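Local atomic coordinates of methionine-binding protein (Coxiella burnetii, PDB entry 3TQW), a protein that binds methionine and probably delivers it to an ABC transporter for uptake. Residues A11-Q16 against A176-L181; T15-V20 against K80-P85; K22-N27 against P223-A228. All coordinates share one frame; numbering follows the deposited sequence. Where two conformers were deposited one is given.

Contact 1. Residues A11-Q16 against A176-L181. With MET (methionine), chain C.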
loop_
_atom_site.group_PDB
_atom_site.type_symbol
_atom_site.label_atom_id
_atom_site.label_comp_id
_atom_site.label_asym_id
_atom_site.label_seq_id
_atom_site.Cartn_x
_atom_site.Cartn_y
_atom_site.Cartn_z
ATOM N N ALA A 11 -10.038 -6.138 -0.112
ATOM C CA ALA A 11 -10.309 -7.240 0.800
ATOM C C ALA A 11 -9.030 -7.633 1.529
ATOM O O ALA A 11 -7.960 -7.704 0.927
ATOM C CB ALA A 11 -10.880 -8.434 0.046
ATOM N N GLY A 12 -9.151 -7.886 2.829
ATOM C CA GLY A 12 -8.007 -8.229 3.658
ATOM C C GLY A 12 -7.985 -7.385 4.924
ATOM O O GLY A 12 -9.033 -6.911 5.371
ATOM N N PRO A 13 -6.788 -7.184 5.501
ATOM C CA PRO A 13 -6.590 -6.489 6.783
ATOM C C PRO A 13 -7.132 -5.061 6.780
ATOM O O PRO A 13 -7.648 -4.608 7.805
ATOM C CB PRO A 13 -5.064 -6.439 6.938
ATOM C CG PRO A 13 -4.518 -7.397 5.956
ATOM C CD PRO A 13 -5.515 -7.572 4.869
ATOM N N GLU A 14 -6.998 -4.351 5.662
ATOM C CA GLU A 14 -7.485 -2.970 5.605
ATOM C C GLU A 14 -9.010 -2.891 5.622
ATOM O O GLU A 14 -9.589 -1.904 6.077
ATOM C CB GLU A 14 -6.905 -2.229 4.400
ATOM C CG GLU A 14 -5.388 -2.080 4.482
ATOM C CD GLU A 14 -4.785 -1.465 3.239
ATOM O OE1 GLU A 14 -5.547 -0.976 2.377
ATOM O OE2 GLU A 14 -3.544 -1.474 3.129
ATOM N N THR A 15 -9.657 -3.930 5.114
ATOM C CA THR A 15 -11.105 -4.016 5.191
ATOM C C THR A 15 -11.533 -4.227 6.640
ATOM O O THR A 15 -12.548 -3.681 7.072
ATOM C CB THR A 15 -11.652 -5.131 4.275
ATOM O OG1 THR A 15 -11.451 -4.746 2.906
ATOM C CG2 THR A 15 -13.148 -5.347 4.509
ATOM N N GLN A 16 -10.757 -5.004 7.396
ATOM C CA GLN A 16 -11.033 -5.170 8.825
ATOM C C GLN A 16 -10.919 -3.830 9.536
ATOM O O GLN A 16 -11.745 -3.493 10.380
ATOM C CB GLN A 16 -10.077 -6.177 9.467
ATOM C CG GLN A 16 -10.248 -7.591 8.952
ATOM C CD GLN A 16 -9.313 -8.582 9.622
ATOM O OE1 GLN A 16 -8.738 -9.440 8.961
ATOM N NE2 GLN A 16 -9.168 -8.474 10.939
ATOM N N ALA A 176 1.181 -8.922 2.391
ATOM C CA ALA A 176 2.068 -9.719 3.231
ATOM C C ALA A 176 1.322 -10.358 4.403
ATOM O O ALA A 176 1.514 -11.534 4.710
ATOM C CB ALA A 176 3.220 -8.870 3.740
ATOM N N ILE A 177 0.467 -9.580 5.056
ATOM C CA ILE A 177 -0.187 -10.050 6.274
ATOM C C ILE A 177 -1.058 -11.287 6.065
ATOM O O ILE A 177 -0.908 -12.265 6.787
ATOM C CB ILE A 177 -0.947 -8.918 6.989
ATOM C CG1 ILE A 177 0.068 -8.006 7.694
ATOM C CG2 ILE A 177 -1.950 -9.484 7.989
ATOM C CD1 ILE A 177 -0.527 -6.741 8.264
ATOM N N PRO A 178 -1.949 -11.263 5.060
ATOM C CA PRO A 178 -2.767 -12.459 4.818
ATOM C C PRO A 178 -1.911 -13.674 4.452
ATOM O O PRO A 178 -2.382 -14.809 4.563
ATOM C CB PRO A 178 -3.636 -12.064 3.620
ATOM C CG PRO A 178 -3.593 -10.570 3.574
ATOM C CD PRO A 178 -2.261 -10.172 4.122
ATOM N N ALA A 179 -0.671 -13.448 4.024
ATOM C CA ALA A 179 0.200 -14.560 3.649
ATOM C C ALA A 179 0.981 -15.097 4.848
ATOM O O ALA A 179 1.842 -15.959 4.699
ATOM C CB ALA A 179 1.155 -14.150 2.527
ATOM N N GLY A 180 0.665 -14.594 6.039
ATOM C CA GLY A 180 1.353 -15.020 7.241
ATOM C C GLY A 180 2.686 -14.326 7.450
ATOM O O GLY A 180 3.487 -14.748 8.284
ATOM N N LEU A 181 2.927 -13.255 6.697
ATOM C CA LEU A 181 4.178 -12.509 6.810
ATOM C C LEU A 181 3.973 -11.206 7.577
ATOM O O LEU A 181 3.128 -10.385 7.217
ATOM C CB LEU A 181 4.756 -12.206 5.425
ATOM C CG LEU A 181 5.056 -13.387 4.496
ATOM C CD1 LEU A 181 5.437 -12.869 3.120
ATOM C CD2 LEU A 181 6.159 -14.272 5.063
HETATM N N MET C . -1.881 -0.323 1.140
HETATM C CA MET C . -0.849 -0.310 0.096
HETATM C C MET C . 0.468 0.179 0.692
HETATM O O MET C . 0.463 1.079 1.531
HETATM C CB MET C . -1.286 0.601 -1.061
HETATM C CG MET C . -0.325 0.671 -2.252
HETATM S SD MET C . -0.937 1.772 -3.554
HETATM C CE MET C . -2.383 0.850 -4.074
HETATM O OXT MET C . 1.556 -0.304 0.367
#
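Pro13, at the start of helix 13-29, presses its ring into the step formed by Ile177 and Pro178, just past helix 173-176 of the other lobe. The two proline rings cross at about a right angle, Pro13 CD lying 3.8 Å from Pro178 CG. Pro13 and Ile177 instead slide past each other in opposite directions, with Pro13 CG 3.9 Å from Ile177 CG2. The first torsion of Ile177 (chi1 -75°) sets that methyl opposite the residue's own backbone N and against the proline, while CG1 lies beside the backbone N, opposite the carbonyl carbon. Gly12 occupies the N-cap position before helix 13-29. Gly180, with positive phi, is the C-prime residue of a Schellman motif, in which Leu181 N bonds to Ala176 O at 3.0 Å and Gly180 N to Ile177 O at 2.9 Å. Ala179 N also bonds to Ala176 O. One residue beyond Pro13, Glu14 extends its chain into the cleft and brings OE2 within 2.8 Å of the amino N of the bound methionine; the methionine is hydrogen-bonded by Arg116 NH1. Phe233 packs on Pro13, Glu14 and Ile177. No hydrogen bond joins the two segments, so the lobes meet here through small apolar surfaces beside a polar ligand site, an arrangement consistent with a substrate-binding protein closed on its ligand.

Contact 2. Residues T15-V20 against K80-P85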
loop_
_atom_site.group_PDB
_atom_site.type_symbol
_atom_site.label_atom_id
_atom_site.label_comp_id
_atom_site.label_asym_id
_atom_site.label_seq_id
_atom_site.Cartn_x
_atom_site.Cartn_y
_atom_site.Cartn_z
ATOM N N THR A 15 -9.657 -3.930 5.114
ATOM C CA THR A 15 -11.105 -4.016 5.191
ATOM C C THR A 15 -11.533 -4.227 6.640
ATOM O O THR A 15 -12.548 -3.681 7.072
ATOM C CB THR A 15 -11.652 -5.131 4.275
ATOM O OG1 THR A 15 -11.451 -4.746 2.906
ATOM C CG2 THR A 15 -13.148 -5.347 4.509
ATOM N N GLN A 16 -10.757 -5.004 7.396
ATOM C CA GLN A 16 -11.033 -5.170 8.825
ATOM C C GLN A 16 -10.919 -3.830 9.536
ATOM O O GLN A 16 -11.745 -3.493 10.380
ATOM C CB GLN A 16 -10.077 -6.177 9.467
ATOM C CG GLN A 16 -10.248 -7.591 8.952
ATOM C CD GLN A 16 -9.313 -8.582 9.622
ATOM O OE1 GLN A 16 -8.738 -9.440 8.961
ATOM N NE2 GLN A 16 -9.168 -8.474 10.939
ATOM N N LEU A 17 -9.888 -3.070 9.187
ATOM C CA LEU A 17 -9.705 -1.748 9.756
ATOM C C LEU A 17 -10.930 -0.890 9.445
ATOM O O LEU A 17 -11.462 -0.197 10.318
ATOM C CB LEU A 17 -8.431 -1.094 9.207
ATOM C CG LEU A 17 -8.106 0.267 9.826
ATOM C CD1 LEU A 17 -7.679 0.082 11.278
ATOM C CD2 LEU A 17 -7.022 0.983 9.037
HETATM N N MSE A 18 -11.387 -0.943 8.199
HETATM C CA MSE A 18 -12.542 -0.148 7.796
HETATM C C MSE A 18 -13.817 -0.597 8.516
HETATM O O MSE A 18 -14.715 0.209 8.756
HETATM C CB MSE A 18 -12.740 -0.183 6.282
HETATM C CG MSE A 18 -13.930 0.654 5.798
HETATM SE SE MSE A 18 -13.757 2.581 6.143
HETATM C CE MSE A 18 -12.363 2.987 4.841
ATOM N N GLU A 19 -13.896 -1.876 8.867
ATOM C CA GLU A 19 -15.062 -2.369 9.604
ATOM C C GLU A 19 -15.158 -1.675 10.961
ATOM O O GLU A 19 -16.247 -1.356 11.429
ATOM C CB GLU A 19 -15.012 -3.885 9.805
ATOM C CG GLU A 19 -15.323 -4.707 8.564
ATOM C CD GLU A 19 -16.809 -4.804 8.249
ATOM O OE1 GLU A 19 -17.641 -4.262 9.016
ATOM O OE2 GLU A 19 -17.141 -5.431 7.223
ATOM N N VAL A 20 -14.017 -1.455 11.602
ATOM C CA VAL A 20 -14.013 -0.768 12.880
ATOM C C VAL A 20 -14.370 0.702 12.665
ATOM O O VAL A 20 -15.131 1.291 13.432
ATOM C CB VAL A 20 -12.654 -0.900 13.596
ATOM C CG1 VAL A 20 -12.653 -0.075 14.885
ATOM C CG2 VAL A 20 -12.364 -2.365 13.902
ATOM N N LYS A 80 -5.116 11.680 5.072
ATOM C CA LYS A 80 -4.269 10.505 5.225
ATOM C C LYS A 80 -4.802 9.590 6.322
ATOM O O LYS A 80 -5.462 10.042 7.261
ATOM C CB LYS A 80 -2.833 10.927 5.552
ATOM C CG LYS A 80 -2.180 11.801 4.498
ATOM C CD LYS A 80 -0.780 12.228 4.934
ATOM C CE LYS A 80 -0.140 13.177 3.931
ATOM N NZ LYS A 80 -0.850 14.488 3.860
ATOM N N THR A 81 -4.510 8.300 6.202
ATOM C CA THR A 81 -4.946 7.327 7.194
ATOM C C THR A 81 -3.747 6.768 7.947
ATOM O O THR A 81 -3.466 7.168 9.078
ATOM C CB THR A 81 -5.718 6.172 6.531
ATOM O OG1 THR A 81 -4.908 5.587 5.496
ATOM C CG2 THR A 81 -6.998 6.691 5.918
ATOM N N PHE A 82 -3.040 5.839 7.313
ATOM C CA PHE A 82 -1.834 5.278 7.896
ATOM C C PHE A 82 -0.792 5.095 6.813
ATOM O O PHE A 82 -1.127 4.958 5.636
ATOM C CB PHE A 82 -2.119 3.907 8.530
ATOM C CG PHE A 82 -3.137 3.942 9.636
ATOM C CD1 PHE A 82 -2.736 3.996 10.960
ATOM C CD2 PHE A 82 -4.491 3.906 9.352
ATOM C CE1 PHE A 82 -3.667 4.029 11.977
ATOM C CE2 PHE A 82 -5.430 3.941 10.368
ATOM C CZ PHE A 82 -5.020 3.999 11.681
ATOM N N VAL A 83 0.476 5.110 7.201
ATOM C CA VAL A 83 1.530 4.648 6.314
ATOM C C VAL A 83 1.890 3.224 6.726
ATOM O O VAL A 83 1.926 2.903 7.915
ATOM C CB VAL A 83 2.774 5.556 6.357
ATOM C CG1 VAL A 83 3.311 5.670 7.776
ATOM C CG2 VAL A 83 3.850 5.033 5.409
ATOM N N TYR A 84 2.128 2.368 5.738
ATOM C CA TYR A 84 2.414 0.960 5.986
ATOM C C TYR A 84 3.791 0.628 5.420
ATOM O O TYR A 84 3.898 0.174 4.280
ATOM C CB TYR A 84 1.361 0.064 5.320
ATOM C CG TYR A 84 -0.068 0.317 5.754
ATOM C CD1 TYR A 84 -0.569 -0.238 6.929
ATOM C CD2 TYR A 84 -0.928 1.085 4.971
ATOM C CE1 TYR A 84 -1.884 -0.022 7.326
ATOM C CE2 TYR A 84 -2.246 1.310 5.363
ATOM C CZ TYR A 84 -2.717 0.752 6.542
ATOM O OH TYR A 84 -4.021 0.968 6.935
ATOM N N PRO A 85 4.853 0.863 6.209
ATOM C CA PRO A 85 6.217 0.691 5.698
ATOM C C PRO A 85 6.415 -0.658 5.031
ATOM O O PRO A 85 6.186 -1.700 5.650
ATOM C CB PRO A 85 7.076 0.809 6.959
ATOM C CG PRO A 85 6.302 1.738 7.822
ATOM C CD PRO A 85 4.850 1.364 7.596
#
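Two residues ahead of Leu17, the residue that meets Phe82 and Tyr84 across this contact, Thr15 OG1 is hydrogen-bonded to both Ile10 O and Thr9 OG1, which ties the first part of helix 13-29 to the strand leading into it. The helix is also held by its own backbone, Glu19 N bonding to Thr15 O at 2.9 Å. From this part of the helix Leu17 points toward strand 75-83. Its CG stands opposite the backbone N (chi1 -176°), and with chi2 at 70° the CD2 methyl becomes the part that touches. That methyl sits 3.6 Å from Phe82 CE2 and 3.9 Å from Phe82 CD2, so it leans on one side of the ring, along the CD2-CE2 bond, and approaches the ring plane at a slant. Leu17 and Phe82 reach out from opposite directions to meet. The same methyl has a second neighbour, Tyr84 OH at 3.7 Å, where a leucine carbon packs against a phenol oxygen without any hydrogen bond between them. Phe82 and Tyr84 alike swing CG to the side of their own backbone N, and their rings both come forward to the helix. Helix 223-233 adds Leu226 and Ala229 on Phe82, and Phe233 meets the Tyr84 ring. Tyr84 also touches the bound methionine. Between the two segments the link is thus one leucine methyl, in van der Waals contact with a ring and with a phenol oxygen, next to the pocket tyrosine.

Contact 3. Residues K22-N27 against P223-A228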
loop_
_atom_site.group_PDB
_atom_site.type_symbol
_atom_site.label_atom_id
_atom_site.label_comp_id
_atom_site.label_asym_id
_atom_site.label_seq_id
_atom_site.Cartn_x
_atom_site.Cartn_y
_atom_site.Cartn_z
ATOM N N LYS A 22 -16.242 1.837 10.401
ATOM C CA LYS A 22 -17.674 1.853 10.102
ATOM C C LYS A 22 -18.517 1.856 11.374
ATOM O O LYS A 22 -19.558 2.522 11.446
ATOM C CB LYS A 22 -18.034 0.658 9.206
ATOM C CG LYS A 22 -19.502 0.228 9.231
ATOM C CD LYS A 22 -19.672 -1.063 8.415
ATOM C CE LYS A 22 -21.042 -1.696 8.614
ATOM N NZ LYS A 22 -22.110 -0.937 7.915
ATOM N N GLN A 23 -18.072 1.108 12.379
ATOM C CA GLN A 23 -18.758 1.073 13.657
ATOM C C GLN A 23 -18.669 2.426 14.344
ATOM O O GLN A 23 -19.654 2.920 14.892
ATOM C CB GLN A 23 -18.151 0.005 14.564
ATOM C CG GLN A 23 -18.340 -1.417 14.078
ATOM C CD GLN A 23 -17.359 -2.371 14.740
ATOM O OE1 GLN A 23 -16.800 -3.261 14.090
ATOM N NE2 GLN A 23 -17.131 -2.177 16.036
ATOM N N VAL A 24 -17.473 3.005 14.339
ATOM C CA VAL A 24 -17.268 4.332 14.908
ATOM C C VAL A 24 -18.150 5.348 14.184
ATOM O O VAL A 24 -18.781 6.193 14.814
ATOM C CB VAL A 24 -15.790 4.758 14.805
ATOM C CG1 VAL A 24 -15.626 6.257 15.113
ATOM C CG2 VAL A 24 -14.937 3.913 15.746
ATOM N N ALA A 25 -18.193 5.248 12.858
ATOM C CA ALA A 25 -18.990 6.159 12.048
ATOM C C ALA A 25 -20.447 6.147 12.508
ATOM O O ALA A 25 -21.061 7.203 12.674
ATOM C CB ALA A 25 -18.887 5.790 10.579
ATOM N N LEU A 26 -20.993 4.954 12.738
ATOM C CA LEU A 26 -22.391 4.835 13.144
ATOM C C LEU A 26 -22.595 5.277 14.586
ATOM O O LEU A 26 -23.491 6.078 14.878
ATOM C CB LEU A 26 -22.921 3.407 12.941
ATOM C CG LEU A 26 -24.392 3.201 13.333
ATOM C CD1 LEU A 26 -25.281 4.108 12.514
ATOM C CD2 LEU A 26 -24.834 1.745 13.175
ATOM N N ASN A 27 -21.764 4.753 15.484
ATOM C CA ASN A 27 -21.937 4.990 16.917
ATOM C C ASN A 27 -21.636 6.416 17.357
ATOM O O ASN A 27 -22.279 6.929 18.269
ATOM C CB ASN A 27 -21.068 4.037 17.751
ATOM C CG ASN A 27 -21.433 2.576 17.553
ATOM O OD1 ASN A 27 -22.470 2.252 16.975
ATOM N ND2 ASN A 27 -20.577 1.681 18.045
ATOM N N PRO A 223 -9.697 7.006 18.316
ATOM C CA PRO A 223 -8.988 6.101 19.226
ATOM C C PRO A 223 -9.284 4.634 18.917
ATOM O O PRO A 223 -8.360 3.824 18.883
ATOM C CB PRO A 223 -9.552 6.482 20.599
ATOM C CG PRO A 223 -9.899 7.925 20.457
ATOM C CD PRO A 223 -10.392 8.086 19.040
ATOM N N ALA A 224 -10.548 4.294 18.684
ATOM C CA ALA A 224 -10.913 2.900 18.422
ATOM C C ALA A 224 -10.253 2.341 17.154
ATOM O O ALA A 224 -9.822 1.182 17.123
ATOM C CB ALA A 224 -12.427 2.740 18.357
ATOM N N VAL A 225 -10.184 3.151 16.104
ATOM C CA VAL A 225 -9.539 2.704 14.873
ATOM C C VAL A 225 -8.026 2.584 15.059
ATOM O O VAL A 225 -7.405 1.649 14.552
ATOM C CB VAL A 225 -9.876 3.606 13.665
ATOM C CG1 VAL A 225 -9.008 3.242 12.469
ATOM C CG2 VAL A 225 -11.340 3.453 13.292
ATOM N N LEU A 226 -7.436 3.518 15.798
ATOM C CA LEU A 226 -6.007 3.428 16.095
ATOM C C LEU A 226 -5.708 2.175 16.908
ATOM O O LEU A 226 -4.731 1.475 16.654
ATOM C CB LEU A 226 -5.526 4.660 16.856
ATOM C CG LEU A 226 -5.675 5.984 16.113
ATOM C CD1 LEU A 226 -5.299 7.159 17.013
ATOM C CD2 LEU A 226 -4.835 5.964 14.856
ATOM N N SER A 227 -6.559 1.897 17.889
ATOM C CA SER A 227 -6.403 0.702 18.711
ATOM C C SER A 227 -6.521 -0.564 17.859
ATOM O O SER A 227 -5.744 -1.508 18.027
ATOM C CB SER A 227 -7.430 0.701 19.846
ATOM O OG SER A 227 -7.321 -0.463 20.636
ATOM N N ALA A 228 -7.477 -0.578 16.933
ATOM C CA ALA A 228 -7.645 -1.721 16.035
ATOM C C ALA A 228 -6.466 -1.878 15.078
ATOM O O ALA A 228 -6.050 -2.997 14.771
ATOM C CB ALA A 228 -8.942 -1.608 15.251
#
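Val24 and Ala224 meet where two helices of one lobe, 13-29 and 223-233, lie side by side in the two-lobed fold of periplasmic binding proteins. The first shell is small: Val24 CG2 is 3.8 Å from Ala224 CB, and the same methyl stands 4.4 Å from Val225 CG2, a looser approach. Val24 does this with one branch. Its chi1 of 168° puts CG1 opposite the backbone N and leaves CG2 beside that N, facing the neighbouring helix. Ala224 points its CB toward Val24 and, being short, lets the backbones come close, the CA atoms of this pair lying 7.4 Å apart. Val225 is turned less directly at the partner helix and fills in from the flank. No hydrogen bond crosses between the segments; the backbone polar groups are paired within each helix, with Asn27 N bonding to Gln23 O at 2.9 Å in one and Ala228 N bonding to Ala224 O at 2.9 Å in the other. Farther out, Tyr29 and Ser222 also pack on Val24, and Val225 continues inward to Leu17, Ala21 and Phe82, so that the seam runs from the protein surface at Ala224 down to strand 75-83. The first helix is steadied on another flank too, where Lys22 NZ is hydrogen-bonded to Val33 O and the Ala25 backbone bonds to Leu31. At the beginning of the second helix, Val225 N is hydrogen-bonded to the side-chain oxygen Ser222 OG.

How the contacts relate
Helix 13-29 carries one side of all three contacts, at its start, in its early turns and in its later turns in that order. Contact 1 is partly buried and is the one that reaches the other lobe; its centre lies 11 Å from that of contact 2, which it touches through Glu14 OE2 and Tyr84 CE2. Contact 2 is wholly buried and brings in aromatic rings, whereas contact 3 uses aliphatic groups alone, one of them exposed, about 21 Å from the chain's centre. Contacts 2 and 3 run together through Leu17 CD1 and Val225 CG1, 3.6 Å apart. Contacts 1 and 2 both border the methionine pocket; contact 3 is well removed from it.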